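Local atomic coordinates of choline binding protein PCPA (Streptococcus pneumoniae, PDB entry 4CP6), a protein that probably attaches to choline on the pneumococcal surface and presents an extended leucine-rich repeat domain, which is studied as a vaccine antigen. Residues E281-F286 with E304-L309; I297-S302 with I321-V326; K327-H332 with S351-F356. All blocks are in the same frame, centred on the assembly; numbering follows the deposited sequence.

Interaction 1. Residues E281-F286 with E304-L309; sequences EKIGTF and ETIERL
Phe286 and Leu309 lie side by side and point the same way, with Leu309 CB centred over one ring face, 4.0 Å from the Phe286 centroid, in a CH-pi contact. Leu309 CD1 comes nearest Phe286 CZ, at 3.5 Å, and also covers a face of the Arg308 guanidinium. Arg308 meets the phenylalanine at its edge: NH1 stays in the ring plane beside CE1, while the guanidinium is turned 73° from the ring. A water joins this NH1 to Thr285 OG1.

That hydroxyl stands anti to its own backbone N (chi1 -170°), and Thr285 OG1 donates to Arg308 O at 2.6 Å. Phe286 N donates to the same oxygen, so two bonds grip one carbonyl, a task for which a short threonine hydroxyl is well suited.

Glu307 crosses Thr285 at about a right angle and divides its carboxylate. OE1 accepts a weak bond from Thr285 N, and Glu307 OE2 forms a salt bridge to Lys282 NZ at 3.3 Å, which a water also spans. Ile283 and Ile306 turn to the buried face opposite Lys282 and Thr305 in this parallel pairing between successive leucine-rich repeat coils, whose backbone bonds include Ile283 N to Thr305 O, 2.9 Å.

At the N-terminal end, Glu281 and Glu304 run alongside each other with OE2 atoms 4.2 Å apart. Their like charges may disfavour full ionisation of both and raise a pKa, whereas the negative charge of Glu307 is offset by Lys282.

Interaction 2. Residues I297-S302 with I321-V326; sequences ISLPNS and ILPDNV
Residues 299-301 and 321-325 run 32° apart, coming nearest at Asn301 and Pro323, whose CA atoms are 5.6 Å apart, and the segments form no beta bridge. Pro323 is the central side chain. Pro323 CD packs on Leu299 CB at 3.7 Å, and Pro323 CG presses against the carbonyl of Pro300, 3.2 Å from Pro300 O. Proline suits this place because it offers a compact apolar ring and has no backbone N-H needing a partner. Leu299 crosses the ring obliquely. Leu299 CG is anti to the carbonyl carbon (chi1 -59°). Leu299 CD1 meets Leu322 CD2 at 4.1 Å and lies close to Ile321 O.

On this side of the leucine-rich repeat solenoid the sheet is interrupted, although the coils stay stacked. Strand 296-298 is the last of one parallel sheet and strand 319-322 the first of the next, and between them water takes over from direct pairing. One molecule receives a bond from Ile321 N, 2.9 Å away, and donates to Ile297 O; another accepts from Leu299 N and lies beside Ile321 O.

Beyond the strands, the type I turn from Pro323 to Val326 brings Asn325 round to the first segment. Asn325 ND2 donates to Asn301 O at 2.9 Å, almost straight at 174°, with the oxygen in the amide plane. Asparagine serves well because its other end is used too: OD1 accepts from Asn348 ND2 in the following coil, and the two bonds together fix the rotation of the amide. Asn301 O takes a second bond from a water that also accepts from Asn325 N at 2.9 Å, while on the preceding coil the Glu278 carboxylate holds Asn301 N and Ser302 N.

Interaction 3. Residues K327-H332 with S351-F356; sequences KNFGKH and SLPSFF
Two successive coils of the leucine-rich repeat solenoid meet here, where a sheet whose later strands, from 238-241 on, run parallel ends at strand 328-329 and the next coil packs on it through aromatic side chains: Phe329 on Phe356 and His332 on Phe355. The first pair is a T-shaped stack. Phe356 sends its edge into the face of Phe329, the planes 88° apart, and its CE1 sits over the ring centre, 3.9 Å from Phe329 CE1. Phe356 CG is anti to its backbone N (chi1 -176°); the CB bond points away from 327-332, but the end of the ring comes back to Phe329. Leu352 CD2 covers part of one Phe356 face. Phenylalanines are long enough to bridge backbones that do not pair as strands, and the flat face of Phe329 receives the edge of Phe356. Beside them, Pro353 CG packs on Phe329 CB at 3.9 Å.

Pro353 also opens the type II turn that ends at Phe356. Phe355 occupies its third position with a positive phi of 63°. Phe355 CB lies over the centre of the His332 imidazole, 3.7 Å from the centroid, as a CH-pi contact. Lys331, extended and pointing the same way as Phe355, lays its methylenes alongside the ring, with Lys331 CE 3.6 Å from Phe355 CD2. Between the two backbones, one water donates to Gly330 O at 2.7 Å and to Ser354 O at 3.0 Å.

How the interactions relate
From the N terminus, residues 281-286 begin a coil that interaction 1 closes at 304-309. Strand 296-298 lies inside that loop and is taken up by interaction 2 with 321-326, so the two contacts cross along the chain. Interaction 3 follows both in series, closing the coil from 327-332 to 351-356. It starts from the sheet of interaction 1, whose last strand, 328-329, is probably hydrogen-bonded to 305-306 through Ile306 O and Gly330 N, and carries on to 351-352, which pairs with 377-378. Interaction 2 bridges two separate sheets on another side. Between the sides, Leu322 meets Ile306, Phe329 and Phe356, bringing all three contacts to the common hydrophobic interior.

Interaction 1. Residues E281-F286 with E304-L309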
loop_
_atom_site.group_PDB
_atom_site.type_symbol
_atom_site.label_atom_id
_atom_site.label_comp_id
_atom_site.label_asym_id
_atom_site.label_seq_id
_atom_site.Cartn_x
_atom_site.Cartn_y
_atom_site.Cartn_z
ATOM N N GLU A 281 5.705 15.055 -14.065
ATOM C CA GLU A 281 5.846 14.227 -15.258
ATOM C C GLU A 281 5.059 12.928 -15.236
ATOM O O GLU A 281 4.735 12.415 -16.304
ATOM C CB GLU A 281 7.315 13.827 -15.472
ATOM C CG GLU A 281 8.266 15.008 -15.619
ATOM C CD GLU A 281 9.742 14.664 -15.504
ATOM O OE1 GLU A 281 10.081 13.527 -15.096
ATOM O OE2 GLU A 281 10.567 15.555 -15.803
ATOM N N LYS A 282 4.833 12.361 -14.059
ATOM C CA LYS A 282 4.244 11.034 -13.957
ATOM C C LYS A 282 3.239 10.899 -12.853
ATOM O O LYS A 282 3.477 11.351 -11.728
ATOM C CB LYS A 282 5.416 10.036 -13.759
ATOM C CG LYS A 282 5.002 8.584 -13.512
ATOM C CD LYS A 282 6.261 7.731 -13.431
ATOM C CE LYS A 282 5.951 6.276 -13.360
ATOM N NZ LYS A 282 7.215 5.489 -13.255
ATOM N N ILE A 283 2.139 10.202 -13.170
ATOM C CA ILE A 283 1.105 9.846 -12.205
ATOM C C ILE A 283 1.126 8.317 -12.091
ATOM O O ILE A 283 0.864 7.611 -13.083
ATOM C CB ILE A 283 -0.280 10.358 -12.647
ATOM C CG1 ILE A 283 -0.268 11.895 -12.666
ATOM C CG2 ILE A 283 -1.391 9.793 -11.764
ATOM C CD1 ILE A 283 -1.509 12.519 -13.299
ATOM N N GLY A 284 1.460 7.823 -10.895
ATOM C CA GLY A 284 1.609 6.393 -10.628
ATOM C C GLY A 284 0.332 5.585 -10.712
ATOM O O GLY A 284 -0.776 6.122 -10.622
ATOM N N THR A 285 0.490 4.259 -10.760
ATOM C CA THR A 285 -0.653 3.355 -10.856
ATOM C C THR A 285 -1.581 3.522 -9.634
ATOM O O THR A 285 -1.117 3.689 -8.499
ATOM C CB THR A 285 -0.177 1.911 -11.137
ATOM O OG1 THR A 285 -1.302 1.092 -11.445
ATOM C CG2 THR A 285 0.540 1.295 -9.948
ATOM N N PHE A 286 -2.916 3.475 -9.859
ATOM C CA PHE A 286 -3.919 3.644 -8.812
ATOM C C PHE A 286 -3.769 4.962 -8.056
ATOM O O PHE A 286 -4.279 5.072 -6.927
ATOM C CB PHE A 286 -3.896 2.456 -7.839
ATOM C CG PHE A 286 -4.382 1.137 -8.389
ATOM C CD1 PHE A 286 -3.542 0.339 -9.154
ATOM C CD2 PHE A 286 -5.659 0.674 -8.094
ATOM C CE1 PHE A 286 -3.984 -0.888 -9.647
ATOM C CE2 PHE A 286 -6.104 -0.550 -8.595
ATOM C CZ PHE A 286 -5.266 -1.313 -9.372
ATOM N N GLU A 304 3.825 13.404 -18.755
ATOM C CA GLU A 304 4.243 12.458 -19.769
ATOM C C GLU A 304 3.589 11.084 -19.633
ATOM O O GLU A 304 3.451 10.379 -20.640
ATOM C CB GLU A 304 5.754 12.201 -19.622
ATOM C CG GLU A 304 6.666 13.409 -19.801
ATOM C CD GLU A 304 8.125 13.150 -19.444
ATOM O OE1 GLU A 304 8.495 11.974 -19.211
ATOM O OE2 GLU A 304 8.891 14.137 -19.360
ATOM N N THR A 305 3.330 10.644 -18.395
ATOM C CA THR A 305 2.903 9.279 -18.140
ATOM C C THR A 305 1.766 9.245 -17.163
ATOM O O THR A 305 1.874 9.823 -16.076
ATOM C CB THR A 305 4.129 8.499 -17.538
ATOM O OG1 THR A 305 5.209 8.573 -18.477
ATOM C CG2 THR A 305 3.796 7.034 -17.211
ATOM N N ILE A 306 0.726 8.454 -17.483
ATOM C CA ILE A 306 -0.389 8.214 -16.578
ATOM C C ILE A 306 -0.546 6.704 -16.531
ATOM O O ILE A 306 -0.922 6.091 -17.529
ATOM C CB ILE A 306 -1.699 8.904 -16.979
ATOM C CG1 ILE A 306 -1.482 10.374 -17.312
ATOM C CG2 ILE A 306 -2.734 8.740 -15.854
ATOM C CD1 ILE A 306 -2.777 11.047 -17.841
ATOM N N GLU A 307 -0.237 6.081 -15.381
ATOM C CA GLU A 307 -0.218 4.637 -15.260
ATOM C C GLU A 307 -1.576 3.998 -15.046
ATOM O O GLU A 307 -2.601 4.674 -14.867
ATOM C CB GLU A 307 0.767 4.219 -14.150
ATOM C CG GLU A 307 2.208 4.624 -14.407
ATOM C CD GLU A 307 3.203 4.015 -13.431
ATOM O OE1 GLU A 307 2.854 3.715 -12.259
ATOM O OE2 GLU A 307 4.367 3.854 -13.857
ATOM N N ARG A 308 -1.564 2.668 -15.043
ATOM C CA ARG A 308 -2.740 1.835 -14.912
ATOM C C ARG A 308 -3.672 2.240 -13.780
ATOM O O ARG A 308 -3.234 2.426 -12.645
ATOM C CB ARG A 308 -2.295 0.366 -14.751
ATOM C CG ARG A 308 -3.400 -0.624 -14.370
ATOM C CD ARG A 308 -2.944 -2.075 -14.552
ATOM N NE ARG A 308 -4.028 -3.006 -14.203
ATOM C CZ ARG A 308 -4.193 -3.603 -13.028
ATOM N NH1 ARG A 308 -3.345 -3.372 -12.033
ATOM N NH2 ARG A 308 -5.206 -4.447 -12.841
ATOM N N LEU A 309 -4.947 2.384 -14.086
ATOM C CA LEU A 309 -6.003 2.644 -13.118
ATOM C C LEU A 309 -5.712 3.858 -12.259
ATOM O O LEU A 309 -6.155 3.925 -11.114
ATOM C CB LEU A 309 -6.353 1.385 -12.291
ATOM C CG LEU A 309 -7.020 0.273 -13.134
ATOM C CD1 LEU A 309 -6.898 -1.093 -12.447
ATOM C CD2 LEU A 309 -8.474 0.620 -13.402
HETATM O O HOH W 1 6.422 3.017 -12.389
HETATM O O HOH W 2 -1.054 -1.599 -11.611
#

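Interaction 2. Residues I297-S302 with I321-V326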
loop_
_atom_site.group_PDB
_atom_site.type_symbol
_atom_site.label_atom_id
_atom_site.label_comp_id
_atom_site.label_asym_id
_atom_site.label_seq_id
_atom_site.Cartn_x
_atom_site.Cartn_y
_atom_site.Cartn_z
ATOM N N ILE A 297 -9.555 18.040 -11.419
ATOM C CA ILE A 297 -8.117 17.851 -11.373
ATOM C C ILE A 297 -7.472 18.605 -12.500
ATOM O O ILE A 297 -7.926 18.489 -13.642
ATOM C CB ILE A 297 -7.738 16.360 -11.343
ATOM C CG1 ILE A 297 -6.205 16.206 -11.128
ATOM C CG2 ILE A 297 -8.215 15.629 -12.619
ATOM C CD1 ILE A 297 -5.809 14.860 -10.903
ATOM N N SER A 298 -6.430 19.402 -12.211
ATOM C CA SER A 298 -5.729 20.122 -13.262
ATOM C C SER A 298 -4.467 19.322 -13.613
ATOM O O SER A 298 -3.641 19.071 -12.718
ATOM C CB SER A 298 -5.358 21.527 -12.799
ATOM O OG SER A 298 -4.641 22.198 -13.817
ATOM N N LEU A 299 -4.325 18.908 -14.876
ATOM C CA LEU A 299 -3.181 18.121 -15.340
ATOM C C LEU A 299 -2.269 19.024 -16.149
ATOM O O LEU A 299 -2.735 19.745 -17.033
ATOM C CB LEU A 299 -3.665 16.964 -16.215
ATOM C CG LEU A 299 -4.650 15.988 -15.522
ATOM C CD1 LEU A 299 -5.136 14.937 -16.524
ATOM C CD2 LEU A 299 -4.005 15.322 -14.303
ATOM N N PRO A 300 -0.956 18.973 -15.875
ATOM C CA PRO A 300 -0.034 19.951 -16.474
ATOM C C PRO A 300 0.512 19.624 -17.856
ATOM O O PRO A 300 0.499 18.475 -18.282
ATOM C CB PRO A 300 1.106 20.008 -15.447
ATOM C CG PRO A 300 1.155 18.572 -14.916
ATOM C CD PRO A 300 -0.296 18.190 -14.810
ATOM N N ASN A 301 0.998 20.667 -18.573
ATOM C CA ASN A 301 1.614 20.491 -19.879
ATOM C C ASN A 301 2.790 19.522 -19.840
ATOM O O ASN A 301 3.038 18.843 -20.817
ATOM C CB ASN A 301 2.104 21.856 -20.405
ATOM C CG ASN A 301 0.959 22.816 -20.631
ATOM O OD1 ASN A 301 0.960 23.991 -20.177
ATOM N ND2 ASN A 301 -0.049 22.341 -21.327
ATOM N N SER A 302 3.510 19.462 -18.695
ATOM C CA SER A 302 4.665 18.583 -18.537
ATOM C C SER A 302 4.308 17.105 -18.359
ATOM O O SER A 302 5.225 16.271 -18.388
ATOM C CB SER A 302 5.484 19.035 -17.331
ATOM O OG SER A 302 4.643 19.128 -16.195
ATOM N N ILE A 321 -9.310 16.714 -18.648
ATOM C CA ILE A 321 -8.623 17.271 -19.779
ATOM C C ILE A 321 -7.227 16.667 -19.811
ATOM O O ILE A 321 -6.375 17.049 -18.996
ATOM C CB ILE A 321 -8.592 18.805 -19.729
ATOM C CG1 ILE A 321 -10.040 19.361 -19.690
ATOM C CG2 ILE A 321 -7.770 19.355 -20.907
ATOM C CD1 ILE A 321 -10.118 20.833 -19.268
ATOM N N LEU A 322 -6.989 15.720 -20.711
ATOM C CA LEU A 322 -5.665 15.109 -20.843
ATOM C C LEU A 322 -4.780 16.097 -21.609
ATOM O O LEU A 322 -5.154 16.581 -22.686
ATOM C CB LEU A 322 -5.736 13.767 -21.567
ATOM C CG LEU A 322 -6.633 12.695 -20.916
ATOM C CD1 LEU A 322 -6.724 11.457 -21.815
ATOM C CD2 LEU A 322 -6.133 12.321 -19.495
ATOM N N PRO A 323 -3.641 16.460 -21.020
ATOM C CA PRO A 323 -2.809 17.504 -21.622
ATOM C C PRO A 323 -2.160 17.092 -22.909
ATOM O O PRO A 323 -2.187 15.919 -23.319
ATOM C CB PRO A 323 -1.822 17.887 -20.510
ATOM C CG PRO A 323 -1.750 16.667 -19.645
ATOM C CD PRO A 323 -3.117 16.006 -19.719
ATOM N N ASP A 324 -1.612 18.091 -23.598
ATOM C CA ASP A 324 -1.234 17.922 -24.984
ATOM C C ASP A 324 -0.114 16.967 -25.302
ATOM O O ASP A 324 -0.013 16.530 -26.450
ATOM C CB ASP A 324 -0.899 19.296 -25.603
ATOM C CG ASP A 324 -2.076 20.270 -25.636
ATOM O OD1 ASP A 324 -3.241 19.810 -25.715
ATOM O OD2 ASP A 324 -1.836 21.506 -25.564
ATOM N N ASN A 325 0.732 16.647 -24.309
ATOM C CA ASN A 325 1.969 15.925 -24.544
ATOM C C ASN A 325 2.096 14.570 -23.830
ATOM O O ASN A 325 3.209 14.054 -23.709
ATOM C CB ASN A 325 3.141 16.858 -24.132
ATOM C CG ASN A 325 2.987 18.288 -24.623
ATOM O OD1 ASN A 325 2.933 18.517 -25.836
ATOM N ND2 ASN A 325 2.827 19.278 -23.703
ATOM N N VAL A 326 0.975 13.997 -23.332
ATOM C CA VAL A 326 1.081 12.707 -22.670
ATOM C C VAL A 326 1.586 11.694 -23.701
ATOM O O VAL A 326 1.064 11.626 -24.840
ATOM C CB VAL A 326 -0.266 12.245 -22.092
ATOM C CG1 VAL A 326 -0.078 10.975 -21.285
ATOM C CG2 VAL A 326 -0.897 13.320 -21.208
HETATM O O HOH W 3 -9.017 17.961 -16.042
HETATM O O HOH W 4 -6.497 18.527 -16.750
HETATM O O HOH W 5 -4.875 19.816 -18.747
HETATM O O HOH W 6 1.173 16.673 -21.467
#

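Interaction 3. Residues K327-H332 with S351-F356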
loop_
_atom_site.group_PDB
_atom_site.type_symbol
_atom_site.label_atom_id
_atom_site.label_comp_id
_atom_site.label_asym_id
_atom_site.label_seq_id
_atom_site.Cartn_x
_atom_site.Cartn_y
_atom_site.Cartn_z
ATOM N N LYS A 327 2.607 10.915 -23.318
ATOM C CA LYS A 327 3.234 9.932 -24.188
ATOM C C LYS A 327 2.848 8.511 -23.832
ATOM O O LYS A 327 2.825 7.645 -24.708
ATOM C CB LYS A 327 4.763 10.057 -24.086
ATOM C CG LYS A 327 5.327 11.427 -24.520
ATOM C CD LYS A 327 6.849 11.383 -24.651
ATOM C CE LYS A 327 7.546 12.423 -23.803
ATOM N NZ LYS A 327 9.029 12.328 -23.906
ATOM N N ASN A 328 2.618 8.242 -22.536
ATOM C CA ASN A 328 2.421 6.874 -22.080
ATOM C C ASN A 328 1.186 6.760 -21.242
ATOM O O ASN A 328 1.070 7.433 -20.216
ATOM C CB ASN A 328 3.636 6.434 -21.225
ATOM C CG ASN A 328 4.974 6.775 -21.825
ATOM O OD1 ASN A 328 5.316 6.310 -22.922
ATOM N ND2 ASN A 328 5.727 7.649 -21.164
ATOM N N PHE A 329 0.286 5.870 -21.640
ATOM C CA PHE A 329 -0.900 5.544 -20.856
ATOM C C PHE A 329 -0.822 4.083 -20.449
ATOM O O PHE A 329 -0.624 3.225 -21.323
ATOM C CB PHE A 329 -2.177 5.714 -21.670
ATOM C CG PHE A 329 -2.492 7.124 -22.049
ATOM C CD1 PHE A 329 -3.083 7.995 -21.135
ATOM C CD2 PHE A 329 -2.195 7.600 -23.319
ATOM C CE1 PHE A 329 -3.348 9.321 -21.486
ATOM C CE2 PHE A 329 -2.477 8.916 -23.668
ATOM C CZ PHE A 329 -3.069 9.762 -22.764
ATOM N N GLY A 330 -1.023 3.778 -19.165
ATOM C CA GLY A 330 -1.073 2.383 -18.762
ATOM C C GLY A 330 -2.405 1.767 -19.171
ATOM O O GLY A 330 -3.349 2.456 -19.601
ATOM N N LYS A 331 -2.511 0.455 -18.972
ATOM C CA LYS A 331 -3.734 -0.304 -19.266
ATOM C C LYS A 331 -4.850 0.169 -18.316
ATOM O O LYS A 331 -4.591 0.406 -17.137
ATOM C CB LYS A 331 -3.436 -1.803 -19.081
ATOM C CG LYS A 331 -4.558 -2.756 -19.447
ATOM C CD LYS A 331 -4.049 -4.204 -19.452
ATOM C CE LYS A 331 -5.161 -5.222 -19.547
ATOM N NZ LYS A 331 -4.654 -6.560 -19.977
ATOM N N HIS A 332 -6.081 0.319 -18.795
ATOM C CA HIS A 332 -7.210 0.743 -17.951
ATOM C C HIS A 332 -6.911 2.043 -17.225
ATOM O O HIS A 332 -7.154 2.165 -16.027
ATOM C CB HIS A 332 -7.653 -0.361 -16.973
ATOM C CG HIS A 332 -8.258 -1.533 -17.673
ATOM N ND1 HIS A 332 -9.518 -1.479 -18.247
ATOM C CD2 HIS A 332 -7.725 -2.748 -17.905
ATOM C CE1 HIS A 332 -9.732 -2.700 -18.730
ATOM N NE2 HIS A 332 -8.670 -3.469 -18.598
ATOM N N SER A 351 -2.276 8.322 -30.765
ATOM C CA SER A 351 -2.451 6.883 -30.713
ATOM C C SER A 351 -3.135 6.579 -29.393
ATOM O O SER A 351 -2.649 6.998 -28.337
ATOM C CB SER A 351 -1.097 6.192 -30.805
ATOM O OG SER A 351 -1.238 4.790 -30.669
ATOM N N LEU A 352 -4.296 5.931 -29.455
ATOM C CA LEU A 352 -5.031 5.584 -28.241
ATOM C C LEU A 352 -4.899 4.110 -28.001
ATOM O O LEU A 352 -5.235 3.310 -28.887
ATOM C CB LEU A 352 -6.486 6.016 -28.296
ATOM C CG LEU A 352 -6.741 7.495 -28.607
ATOM C CD1 LEU A 352 -8.214 7.781 -28.602
ATOM C CD2 LEU A 352 -6.057 8.400 -27.580
ATOM N N PRO A 353 -4.358 3.721 -26.834
ATOM C CA PRO A 353 -4.106 2.302 -26.591
ATOM C C PRO A 353 -5.336 1.492 -26.244
ATOM O O PRO A 353 -6.426 2.034 -26.019
ATOM C CB PRO A 353 -3.114 2.330 -25.426
ATOM C CG PRO A 353 -3.499 3.541 -24.653
ATOM C CD PRO A 353 -3.934 4.552 -25.685
ATOM N N SER A 354 -5.153 0.170 -26.147
ATOM C CA SER A 354 -6.206 -0.715 -25.722
ATOM C C SER A 354 -6.586 -0.353 -24.298
ATOM O O SER A 354 -5.729 0.062 -23.498
ATOM C CB SER A 354 -5.675 -2.146 -25.701
ATOM O OG SER A 354 -5.484 -2.583 -27.037
ATOM N N PHE A 355 -7.853 -0.554 -23.949
ATOM C CA PHE A 355 -8.351 -0.409 -22.569
ATOM C C PHE A 355 -8.213 1.010 -22.015
ATOM O O PHE A 355 -8.098 1.207 -20.798
ATOM C CB PHE A 355 -7.658 -1.428 -21.633
ATOM C CG PHE A 355 -7.757 -2.856 -22.130
ATOM C CD1 PHE A 355 -8.991 -3.452 -22.334
ATOM C CD2 PHE A 355 -6.614 -3.578 -22.437
ATOM C CE1 PHE A 355 -9.084 -4.770 -22.789
ATOM C CE2 PHE A 355 -6.705 -4.895 -22.910
ATOM C CZ PHE A 355 -7.939 -5.476 -23.073
ATOM N N PHE A 356 -8.279 1.999 -22.884
ATOM C CA PHE A 356 -8.134 3.404 -22.528
ATOM C C PHE A 356 -9.274 3.939 -21.667
ATOM O O PHE A 356 -9.032 4.578 -20.625
ATOM C CB PHE A 356 -8.015 4.181 -23.827
ATOM C CG PHE A 356 -7.771 5.660 -23.730
ATOM C CD1 PHE A 356 -6.551 6.152 -23.273
ATOM C CD2 PHE A 356 -8.712 6.567 -24.217
ATOM C CE1 PHE A 356 -6.292 7.534 -23.260
ATOM C CE2 PHE A 356 -8.453 7.941 -24.206
ATOM C CZ PHE A 356 -7.238 8.404 -23.737
HETATM O O HOH W 7 -5.127 2.385 -21.690
HETATM O O HOH W 8 -10.250 1.708 -19.032
#